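Local coordinates for protein peroxiredoxin (Clostridioides difficile, PDB 6TSB) that probably reduces peroxides through its N-terminal peroxiredoxin part and hydrolyses chitin through the family 18 glycoside hydrolase domain modelled here, at residues N117-V122 with T163-V168; N157-L162 with D193-I198; D208-E213 with Y261-A266. One frame throughout, in Å; residues are numbered along the deposited sequence.

Interactions 1 and 2 share helix 154-169, whose successive turns meet helix 112-128 in the first and the short helix 192-195 with its following turn in the second. Their centres lie 12 Å apart and they touch directly: R166 NH2 probably hydrogen-bonds I198 O at 2.9 Å, and F118 CD2 packs against L161 CD1 at 3.9 Å. Both belong to the outer helical layer of the barrel. Interaction 3 is separate, with its centre 34 Å from that of interaction 1 and 29 Å from that of interaction 2. It joins the loop after strand 201-204 to the end of strand 254-264, where the side chain of D208 comes within about 3 Å of a bound PEG molecule.

Interaction 1. Residues N117-V122 with T163-V168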
loop_
_atom_site.group_PDB
_atom_site.type_symbol
_atom_site.label_atom_id
_atom_site.label_comp_id
_atom_site.label_asym_id
_atom_site.label_seq_id
_atom_site.Cartn_x
_atom_site.Cartn_y
_atom_site.Cartn_z
ATOM N N ASN A 117 25.085 -46.448 -9.086
ATOM C CA ASN A 117 23.843 -46.740 -9.845
ATOM C C ASN A 117 23.017 -45.458 -10.006
ATOM O O ASN A 117 22.613 -45.155 -11.129
ATOM C CB ASN A 117 23.012 -47.817 -9.157
ATOM C CG ASN A 117 21.804 -48.202 -9.977
ATOM O OD1 ASN A 117 21.923 -48.443 -11.164
ATOM N ND2 ASN A 117 20.643 -48.271 -9.356
ATOM N N PHE A 118 22.769 -44.735 -8.916
ATOM C CA PHE A 118 22.050 -43.439 -8.973
ATOM C C PHE A 118 22.771 -42.496 -9.928
ATOM O O PHE A 118 22.134 -41.967 -10.814
ATOM C CB PHE A 118 21.925 -42.800 -7.595
ATOM C CG PHE A 118 20.924 -41.675 -7.552
ATOM C CD1 PHE A 118 19.592 -41.924 -7.281
ATOM C CD2 PHE A 118 21.317 -40.368 -7.793
ATOM C CE1 PHE A 118 18.675 -40.889 -7.256
ATOM C CE2 PHE A 118 20.394 -39.332 -7.762
ATOM C CZ PHE A 118 19.079 -39.598 -7.495
ATOM N N ALA A 119 24.074 -42.290 -9.734
ATOM C CA ALA A 119 24.833 -41.355 -10.572
ATOM C C ALA A 119 24.653 -41.776 -12.035
ATOM O O ALA A 119 24.291 -40.909 -12.798
ATOM C CB ALA A 119 26.282 -41.298 -10.175
ATOM N N ARG A 120 24.904 -43.044 -12.382
ATOM C CA ARG A 120 24.829 -43.573 -13.774
ATOM C C ARG A 120 23.473 -43.173 -14.383
ATOM O O ARG A 120 23.449 -42.788 -15.546
ATOM C CB ARG A 120 25.016 -45.102 -13.821
ATOM C CG ARG A 120 25.309 -45.688 -15.206
ATOM C CD ARG A 120 25.292 -47.225 -15.337
ATOM N NE ARG A 120 24.260 -47.856 -14.492
ATOM C CZ ARG A 120 22.945 -47.929 -14.758
ATOM N NH1 ARG A 120 22.447 -47.458 -15.890
ATOM N NH2 ARG A 120 22.119 -48.482 -13.889
ATOM N N GLN A 121 22.383 -43.275 -13.622
ATOM C CA GLN A 121 21.026 -43.010 -14.139
ATOM C C GLN A 121 20.831 -41.501 -14.321
ATOM O O GLN A 121 20.081 -41.101 -15.222
ATOM C CB GLN A 121 20.005 -43.563 -13.158
ATOM C CG GLN A 121 20.096 -45.068 -13.031
ATOM C CD GLN A 121 18.756 -45.656 -12.681
ATOM O OE1 GLN A 121 17.729 -45.315 -13.261
ATOM N NE2 GLN A 121 18.770 -46.561 -11.727
ATOM N N VAL A 122 21.452 -40.693 -13.461
ATOM C CA VAL A 122 21.408 -39.211 -13.601
ATOM C C VAL A 122 22.056 -38.863 -14.938
ATOM O O VAL A 122 21.472 -38.090 -15.712
ATOM C CB VAL A 122 22.083 -38.511 -12.408
ATOM C CG1 VAL A 122 22.325 -37.035 -12.674
ATOM C CG2 VAL A 122 21.249 -38.708 -11.144
ATOM N N THR A 163 29.249 -36.460 -4.867
ATOM C CA THR A 163 30.592 -36.752 -5.423
ATOM C C THR A 163 30.429 -37.735 -6.585
ATOM O O THR A 163 31.045 -37.512 -7.637
ATOM C CB THR A 163 31.558 -37.315 -4.364
ATOM O OG1 THR A 163 31.854 -36.255 -3.461
ATOM C CG2 THR A 163 32.869 -37.841 -4.921
ATOM N N ALA A 164 29.654 -38.798 -6.381
ATOM C CA ALA A 164 29.399 -39.844 -7.401
ATOM C C ALA A 164 28.691 -39.230 -8.617
ATOM O O ALA A 164 29.135 -39.512 -9.735
ATOM C CB ALA A 164 28.625 -40.989 -6.801
ATOM N N ILE A 165 27.703 -38.353 -8.415
ATOM C CA ILE A 165 27.018 -37.640 -9.538
ATOM C C ILE A 165 28.025 -36.751 -10.282
ATOM O O ILE A 165 28.171 -36.866 -11.524
ATOM C CB ILE A 165 25.804 -36.871 -9.008
ATOM C CG1 ILE A 165 24.849 -37.807 -8.261
ATOM C CG2 ILE A 165 25.143 -36.146 -10.160
ATOM C CD1 ILE A 165 23.660 -37.145 -7.612
ATOM N N ARG A 166 28.761 -35.919 -9.563
ATOM C CA ARG A 166 29.726 -34.995 -10.222
ATOM C C ARG A 166 30.793 -35.773 -11.009
ATOM O O ARG A 166 31.241 -35.264 -12.098
ATOM C CB ARG A 166 30.377 -34.063 -9.196
ATOM C CG ARG A 166 31.458 -33.155 -9.782
ATOM C CD ARG A 166 30.934 -32.235 -10.867
ATOM N NE ARG A 166 30.148 -31.141 -10.289
ATOM C CZ ARG A 166 29.415 -30.264 -10.977
ATOM N NH1 ARG A 166 29.320 -30.343 -12.297
ATOM N NH2 ARG A 166 28.763 -29.317 -10.330
ATOM N N ASP A 167 31.261 -36.903 -10.464
ATOM C CA ASP A 167 32.322 -37.742 -11.099
ATOM C C ASP A 167 31.830 -38.178 -12.496
ATOM O O ASP A 167 32.614 -38.108 -13.446
ATOM C CB ASP A 167 32.755 -38.917 -10.200
ATOM C CG ASP A 167 33.636 -38.570 -8.989
ATOM O OD1 ASP A 167 34.029 -37.371 -8.844
ATOM O OD2 ASP A 167 33.930 -39.505 -8.173
ATOM N N VAL A 168 30.552 -38.540 -12.638
ATOM C CA VAL A 168 29.974 -39.070 -13.915
ATOM C C VAL A 168 29.575 -37.916 -14.855
ATOM O O VAL A 168 29.990 -37.967 -16.003
ATOM C CB VAL A 168 28.822 -40.059 -13.625
ATOM C CG1 VAL A 168 28.072 -40.500 -14.861
ATOM C CG2 VAL A 168 29.352 -41.293 -12.912
#
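A119 brings helix 117-122 close to helix 163-168, its methyl set directly against the backbone of A164 and I165. The CB of A119 is 3.4 Å from A164 O, and I165 N is also near it. A164 CB and V168 CG2 each lie 4.1 Å from that same A119 CB, so the small side chain is seated on main chain and framed by two neighbours. With so little bulk at this point, the axes of the two segments approach to 8.3 Å, crossing at -41°.

Deeper in, I165 reaches across with both of its branches. Its CD1, held anti to CA (chi2 176°), extends to the edge of the F118 ring, lying near the ring plane 3.9 Å from F118 CE2. F118 has CG anti to its backbone N (chi1 -166°); L70 and L161 also pack on the ring.

The two helices are consecutive in the TIM barrel of the family 18 domain: helix 112-128 leads into strand 133-137, and helix 154-169 comes after that strand, so the contact is between neighbouring helices of the outer layer. The strand lies beneath both of them, where V122 touches I134 and I165 touches I136. The sequence along it and just beyond its ends, DGIDIDWE, matches the DxxDxDxE signature of family 18.

The second branch of I165, CG2, meets V122 CG1 at 3.9 Å, the two side chains crossing at about a right angle. V122 also packs on L70 and on I169, the latter further along the second helix. No hydrogen bond joins the two segments. The polar side chains turn to other partners: Q121 bonds N69 and the backbone N of L70, while R166, on the far side of its helix, forms a salt bridge with D200.

Interaction 2. Residues N157-L162 with D193-I198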
loop_
_atom_site.group_PDB
_atom_site.type_symbol
_atom_site.label_atom_id
_atom_site.label_comp_id
_atom_site.label_asym_id
_atom_site.label_seq_id
_atom_site.Cartn_x
_atom_site.Cartn_y
_atom_site.Cartn_z
ATOM N N ASN A 157 26.626 -39.375 3.814
ATOM C CA ASN A 157 26.309 -40.161 2.597
ATOM C C ASN A 157 25.930 -39.182 1.481
ATOM O O ASN A 157 26.366 -39.422 0.324
ATOM C CB ASN A 157 25.242 -41.232 2.874
ATOM C CG ASN A 157 25.774 -42.455 3.617
ATOM O OD1 ASN A 157 26.990 -42.602 3.831
ATOM N ND2 ASN A 157 24.857 -43.308 4.065
ATOM N N PHE A 158 25.210 -38.099 1.821
ATOM C CA PHE A 158 24.785 -37.087 0.830
ATOM C C PHE A 158 26.013 -36.591 0.071
ATOM O O PHE A 158 25.988 -36.487 -1.157
ATOM C CB PHE A 158 23.990 -35.972 1.510
ATOM C CG PHE A 158 23.308 -34.966 0.605
ATOM C CD1 PHE A 158 22.844 -35.326 -0.660
ATOM C CD2 PHE A 158 23.075 -33.665 1.047
ATOM C CE1 PHE A 158 22.183 -34.408 -1.459
ATOM C CE2 PHE A 158 22.409 -32.749 0.243
ATOM C CZ PHE A 158 21.968 -33.125 -1.007
ATOM N N THR A 159 27.094 -36.313 0.771
ATOM C CA THR A 159 28.316 -35.745 0.144
ATOM C C THR A 159 28.880 -36.739 -0.870
ATOM O O THR A 159 29.443 -36.314 -1.932
ATOM C CB THR A 159 29.378 -35.443 1.208
ATOM O OG1 THR A 159 28.767 -34.674 2.249
ATOM C CG2 THR A 159 30.585 -34.730 0.642
ATOM N N LEU A 160 28.851 -38.023 -0.516
ATOM C CA LEU A 160 29.417 -39.097 -1.379
ATOM C C LEU A 160 28.475 -39.297 -2.585
ATOM O O LEU A 160 28.948 -39.468 -3.715
ATOM C CB LEU A 160 29.616 -40.368 -0.539
ATOM C CG LEU A 160 30.639 -40.275 0.607
ATOM C CD1 LEU A 160 30.443 -41.427 1.585
ATOM C CD2 LEU A 160 32.087 -40.246 0.113
ATOM N N LEU A 161 27.173 -39.191 -2.384
ATOM C CA LEU A 161 26.226 -39.267 -3.519
ATOM C C LEU A 161 26.549 -38.143 -4.517
ATOM O O LEU A 161 26.705 -38.415 -5.713
ATOM C CB LEU A 161 24.806 -39.155 -2.967
ATOM C CG LEU A 161 23.720 -39.228 -4.029
ATOM C CD1 LEU A 161 23.796 -40.555 -4.756
ATOM C CD2 LEU A 161 22.349 -39.029 -3.407
ATOM N N LEU A 162 26.630 -36.904 -4.036
ATOM C CA LEU A 162 26.914 -35.724 -4.887
ATOM C C LEU A 162 28.259 -35.925 -5.578
ATOM O O LEU A 162 28.350 -35.618 -6.765
ATOM C CB LEU A 162 26.886 -34.462 -4.018
ATOM C CG LEU A 162 25.502 -34.121 -3.479
ATOM C CD1 LEU A 162 25.578 -33.127 -2.339
ATOM C CD2 LEU A 162 24.622 -33.599 -4.606
ATOM N N ASP A 193 30.204 -27.337 4.009
ATOM C CA ASP A 193 31.595 -27.032 3.561
ATOM C C ASP A 193 32.103 -28.137 2.626
ATOM O O ASP A 193 32.950 -27.850 1.804
ATOM C CB ASP A 193 32.547 -26.791 4.743
ATOM C CG ASP A 193 32.834 -28.004 5.617
ATOM O OD1 ASP A 193 31.873 -28.728 6.006
ATOM O OD2 ASP A 193 34.025 -28.226 5.899
ATOM N N LYS A 194 31.627 -29.370 2.772
ATOM C CA LYS A 194 32.038 -30.505 1.893
ATOM C C LYS A 194 31.281 -30.454 0.550
ATOM O O LYS A 194 31.952 -30.626 -0.490
ATOM C CB LYS A 194 31.848 -31.844 2.617
ATOM C CG LYS A 194 32.798 -32.092 3.778
ATOM C CD LYS A 194 34.226 -32.319 3.316
ATOM C CE LYS A 194 35.228 -31.329 3.879
ATOM N NZ LYS A 194 35.842 -31.839 5.126
ATOM N N ILE A 195 29.958 -30.224 0.549
ATOM C CA ILE A 195 29.156 -30.201 -0.724
ATOM C C ILE A 195 29.420 -28.929 -1.514
ATOM O O ILE A 195 29.247 -28.980 -2.716
ATOM C CB ILE A 195 27.657 -30.335 -0.486
ATOM C CG1 ILE A 195 27.059 -29.070 0.125
ATOM C CG2 ILE A 195 27.356 -31.569 0.335
ATOM C CD1 ILE A 195 25.559 -29.171 0.316
ATOM N N ALA A 196 29.818 -27.841 -0.849
ATOM C CA ALA A 196 30.075 -26.514 -1.467
ATOM C C ALA A 196 30.886 -26.641 -2.747
ATOM O O ALA A 196 30.409 -26.227 -3.792
ATOM C CB ALA A 196 30.739 -25.581 -0.478
ATOM N N PRO A 197 32.120 -27.213 -2.736
ATOM C CA PRO A 197 32.947 -27.269 -3.938
ATOM C C PRO A 197 32.475 -28.273 -5.005
ATOM O O PRO A 197 32.970 -28.183 -6.146
ATOM C CB PRO A 197 34.342 -27.674 -3.434
ATOM C CG PRO A 197 34.074 -28.416 -2.136
ATOM C CD PRO A 197 32.817 -27.776 -1.566
ATOM N N ILE A 198 31.528 -29.153 -4.663
ATOM C CA ILE A 198 30.998 -30.177 -5.612
ATOM C C ILE A 198 29.917 -29.540 -6.490
ATOM O O ILE A 198 29.943 -29.769 -7.712
ATOM C CB ILE A 198 30.450 -31.416 -4.881
ATOM C CG1 ILE A 198 31.525 -32.122 -4.046
ATOM C CG2 ILE A 198 29.834 -32.376 -5.878
ATOM C CD1 ILE A 198 30.954 -32.969 -2.917
#
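T159 and I195 are the closest backbone pair, with CA atoms 5.7 Å apart, and one turn further on L162 and I198 pair at a CA separation of 6.9 Å. L162 rests its CD1 3.6 Å from I195 CG2. L162 CD1 also sits 3.7 Å above the plane of the F158 ring, over its centre, so one methyl touches both the F158 face and, from a different side, the CG2 methyl of I195. I195 has CG1 between its backbone N and carbonyl carbon (chi1 72°), which leaves CG2 as the branch presented to L162 and T159.

In the barrel, helix 154-169 precedes strand 174-179 and the short helix 192-195 follows it, so the contact joins helical elements on the two sides of that strand in sequence. L162 packs on V177 of the strand, and I198 on L175.

I198 meets backbone carbonyls of the longer helix with two methyls: CG2 is 3.7 Å from L162 O, and CD1 is 3.8 Å from T159 O. Its side chain crosses that of T159 at about a right angle. At the outer margin T159 CG2 meets K194 CB at 3.7 Å, while the lysine tail bends away. T159 OG1 bonds the carboxylate of E191.

Interaction 3. Residues D208-E213 with Y261-A266; sequences DFTAGE and YGRLGA
OD1 of D208 accepts three hydrogen bonds, all from strand residues Y261 and R263. Y261 OH donates to D208 OD1 at 2.7 Å, approaching from above the carboxylate plane. R263 grips D208 OD1 side-on in a salt bridge, with NE at 2.8 Å on the anti side but 31° out of the plane, and NH2 at 2.9 Å from above it. Both nitrogens use the single oxygen OD1, and with the planes 68° apart the pair is neither flat nor a two-oxygen one.

The bend at chi3 (-61°) turns NE away from the line of the R263 chain, and other contacts fix the group's rotation: NH1 bonds G265 O at 3.0 Å, and A211 CB lies 3.7 Å above the centre of one guanidinium face. Further along, A266 N donates to E213 O at 2.8 Å, while a water joins T210 OG1 to G265 N.

D208 ends the sequence MSYD, which matches the MxYD motif of family 18, after strand 201-204. An aspartate just past the sixth barrel strand, held by an arginine on the seventh, is consistent with the substrate cleft of family 18 chitinases; a PEG bound beside D208 fits that.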
loop_
_atom_site.group_PDB
_atom_site.type_symbol
_atom_site.label_atom_id
_atom_site.label_comp_id
_atom_site.label_asym_id
_atom_site.label_seq_id
_atom_site.Cartn_x
_atom_site.Cartn_y
_atom_site.Cartn_z
ATOM N N ASP A 208 7.997 -21.397 3.401
ATOM C CA ASP A 208 7.290 -22.449 4.178
ATOM C C ASP A 208 7.690 -22.426 5.657
ATOM O O ASP A 208 7.455 -23.445 6.322
ATOM C CB ASP A 208 7.535 -23.836 3.583
ATOM C CG ASP A 208 6.659 -24.149 2.386
ATOM O OD1 ASP A 208 5.552 -23.580 2.302
ATOM O OD2 ASP A 208 7.093 -24.968 1.545
ATOM N N PHE A 209 8.197 -21.315 6.198
ATOM C CA PHE A 209 8.576 -21.230 7.636
ATOM C C PHE A 209 7.420 -21.743 8.512
ATOM O O PHE A 209 7.730 -22.364 9.559
ATOM C CB PHE A 209 9.049 -19.817 8.017
ATOM C CG PHE A 209 10.257 -19.291 7.257
ATOM C CD1 PHE A 209 11.091 -20.134 6.536
ATOM C CD2 PHE A 209 10.554 -17.941 7.250
ATOM C CE1 PHE A 209 12.195 -19.639 5.854
ATOM C CE2 PHE A 209 11.648 -17.442 6.554
ATOM C CZ PHE A 209 12.474 -18.293 5.861
ATOM N N THR A 210 6.149 -21.570 8.107
ATOM C CA THR A 210 4.951 -21.929 8.935
ATOM C C THR A 210 4.264 -23.231 8.497
ATOM O O THR A 210 3.203 -23.537 9.070
ATOM C CB THR A 210 3.895 -20.821 8.917
ATOM O OG1 THR A 210 3.620 -20.509 7.551
ATOM C CG2 THR A 210 4.338 -19.594 9.679
ATOM N N ALA A 211 4.849 -23.983 7.563
ATOM C CA ALA A 211 4.323 -25.262 7.021
ATOM C C ALA A 211 4.112 -26.332 8.112
ATOM O O ALA A 211 3.309 -27.247 7.869
ATOM C CB ALA A 211 5.254 -25.764 5.946
ATOM N N GLY A 212 4.787 -26.253 9.261
ATOM C CA GLY A 212 4.625 -27.235 10.356
ATOM C C GLY A 212 3.829 -26.723 11.556
ATOM O O GLY A 212 3.743 -27.481 12.542
ATOM N N GLU A 213 3.237 -25.518 11.493
ATOM C CA GLU A 213 2.559 -24.843 12.642
ATOM C C GLU A 213 1.047 -24.722 12.396
ATOM O O GLU A 213 0.664 -24.457 11.237
ATOM C CB GLU A 213 3.151 -23.447 12.853
ATOM C CG GLU A 213 4.664 -23.429 13.016
ATOM C CD GLU A 213 5.186 -24.306 14.138
ATOM O OE1 GLU A 213 4.560 -24.321 15.216
ATOM O OE2 GLU A 213 6.200 -24.995 13.915
ATOM N N TYR A 261 3.324 -18.334 -4.032
ATOM C CA TYR A 261 2.069 -18.729 -3.361
ATOM C C TYR A 261 2.034 -18.009 -2.020
ATOM O O TYR A 261 3.082 -17.482 -1.624
ATOM C CB TYR A 261 1.992 -20.238 -3.120
ATOM C CG TYR A 261 3.115 -20.823 -2.295
ATOM C CD1 TYR A 261 4.335 -21.123 -2.870
ATOM C CD2 TYR A 261 2.942 -21.111 -0.951
ATOM C CE1 TYR A 261 5.373 -21.658 -2.125
ATOM C CE2 TYR A 261 3.956 -21.671 -0.195
ATOM C CZ TYR A 261 5.182 -21.931 -0.787
ATOM O OH TYR A 261 6.211 -22.468 -0.076
ATOM N N GLY A 262 0.860 -18.007 -1.390
ATOM C CA GLY A 262 0.610 -17.556 -0.014
ATOM C C GLY A 262 0.373 -18.743 0.880
ATOM O O GLY A 262 -0.127 -19.742 0.368
ATOM N N ARG A 263 0.744 -18.643 2.159
ATOM C CA ARG A 263 0.482 -19.697 3.166
ATOM C C ARG A 263 -0.061 -19.050 4.441
ATOM O O ARG A 263 0.319 -17.910 4.719
ATOM C CB ARG A 263 1.753 -20.500 3.452
ATOM C CG ARG A 263 1.654 -21.422 4.661
ATOM C CD ARG A 263 2.901 -22.250 4.947
ATOM N NE ARG A 263 3.282 -23.164 3.875
ATOM C CZ ARG A 263 2.710 -24.344 3.630
ATOM N NH1 ARG A 263 1.707 -24.782 4.377
ATOM N NH2 ARG A 263 3.138 -25.081 2.624
ATOM N N LEU A 264 -0.936 -19.776 5.146
ATOM C CA LEU A 264 -1.380 -19.528 6.541
ATOM C C LEU A 264 -1.280 -20.863 7.292
ATOM O O LEU A 264 -2.183 -21.721 7.142
ATOM C CB LEU A 264 -2.804 -18.956 6.539
ATOM C CG LEU A 264 -3.378 -18.565 7.903
ATOM C CD1 LEU A 264 -2.642 -17.366 8.480
ATOM C CD2 LEU A 264 -4.876 -18.278 7.808
ATOM N N GLY A 265 -0.169 -21.061 8.004
ATOM C CA GLY A 265 0.131 -22.287 8.767
ATOM C C GLY A 265 0.216 -23.504 7.870
ATOM O O GLY A 265 0.332 -23.335 6.665
ATOM N N ALA A 266 0.123 -24.698 8.450
ATOM C CA ALA A 266 0.241 -25.993 7.739
ATOM C C ALA A 266 -0.961 -26.197 6.808
ATOM O O ALA A 266 -0.826 -26.944 5.836
ATOM C CB ALA A 266 0.357 -27.124 8.739
HETATM O O HOH W 1 1.577 -18.752 7.285
#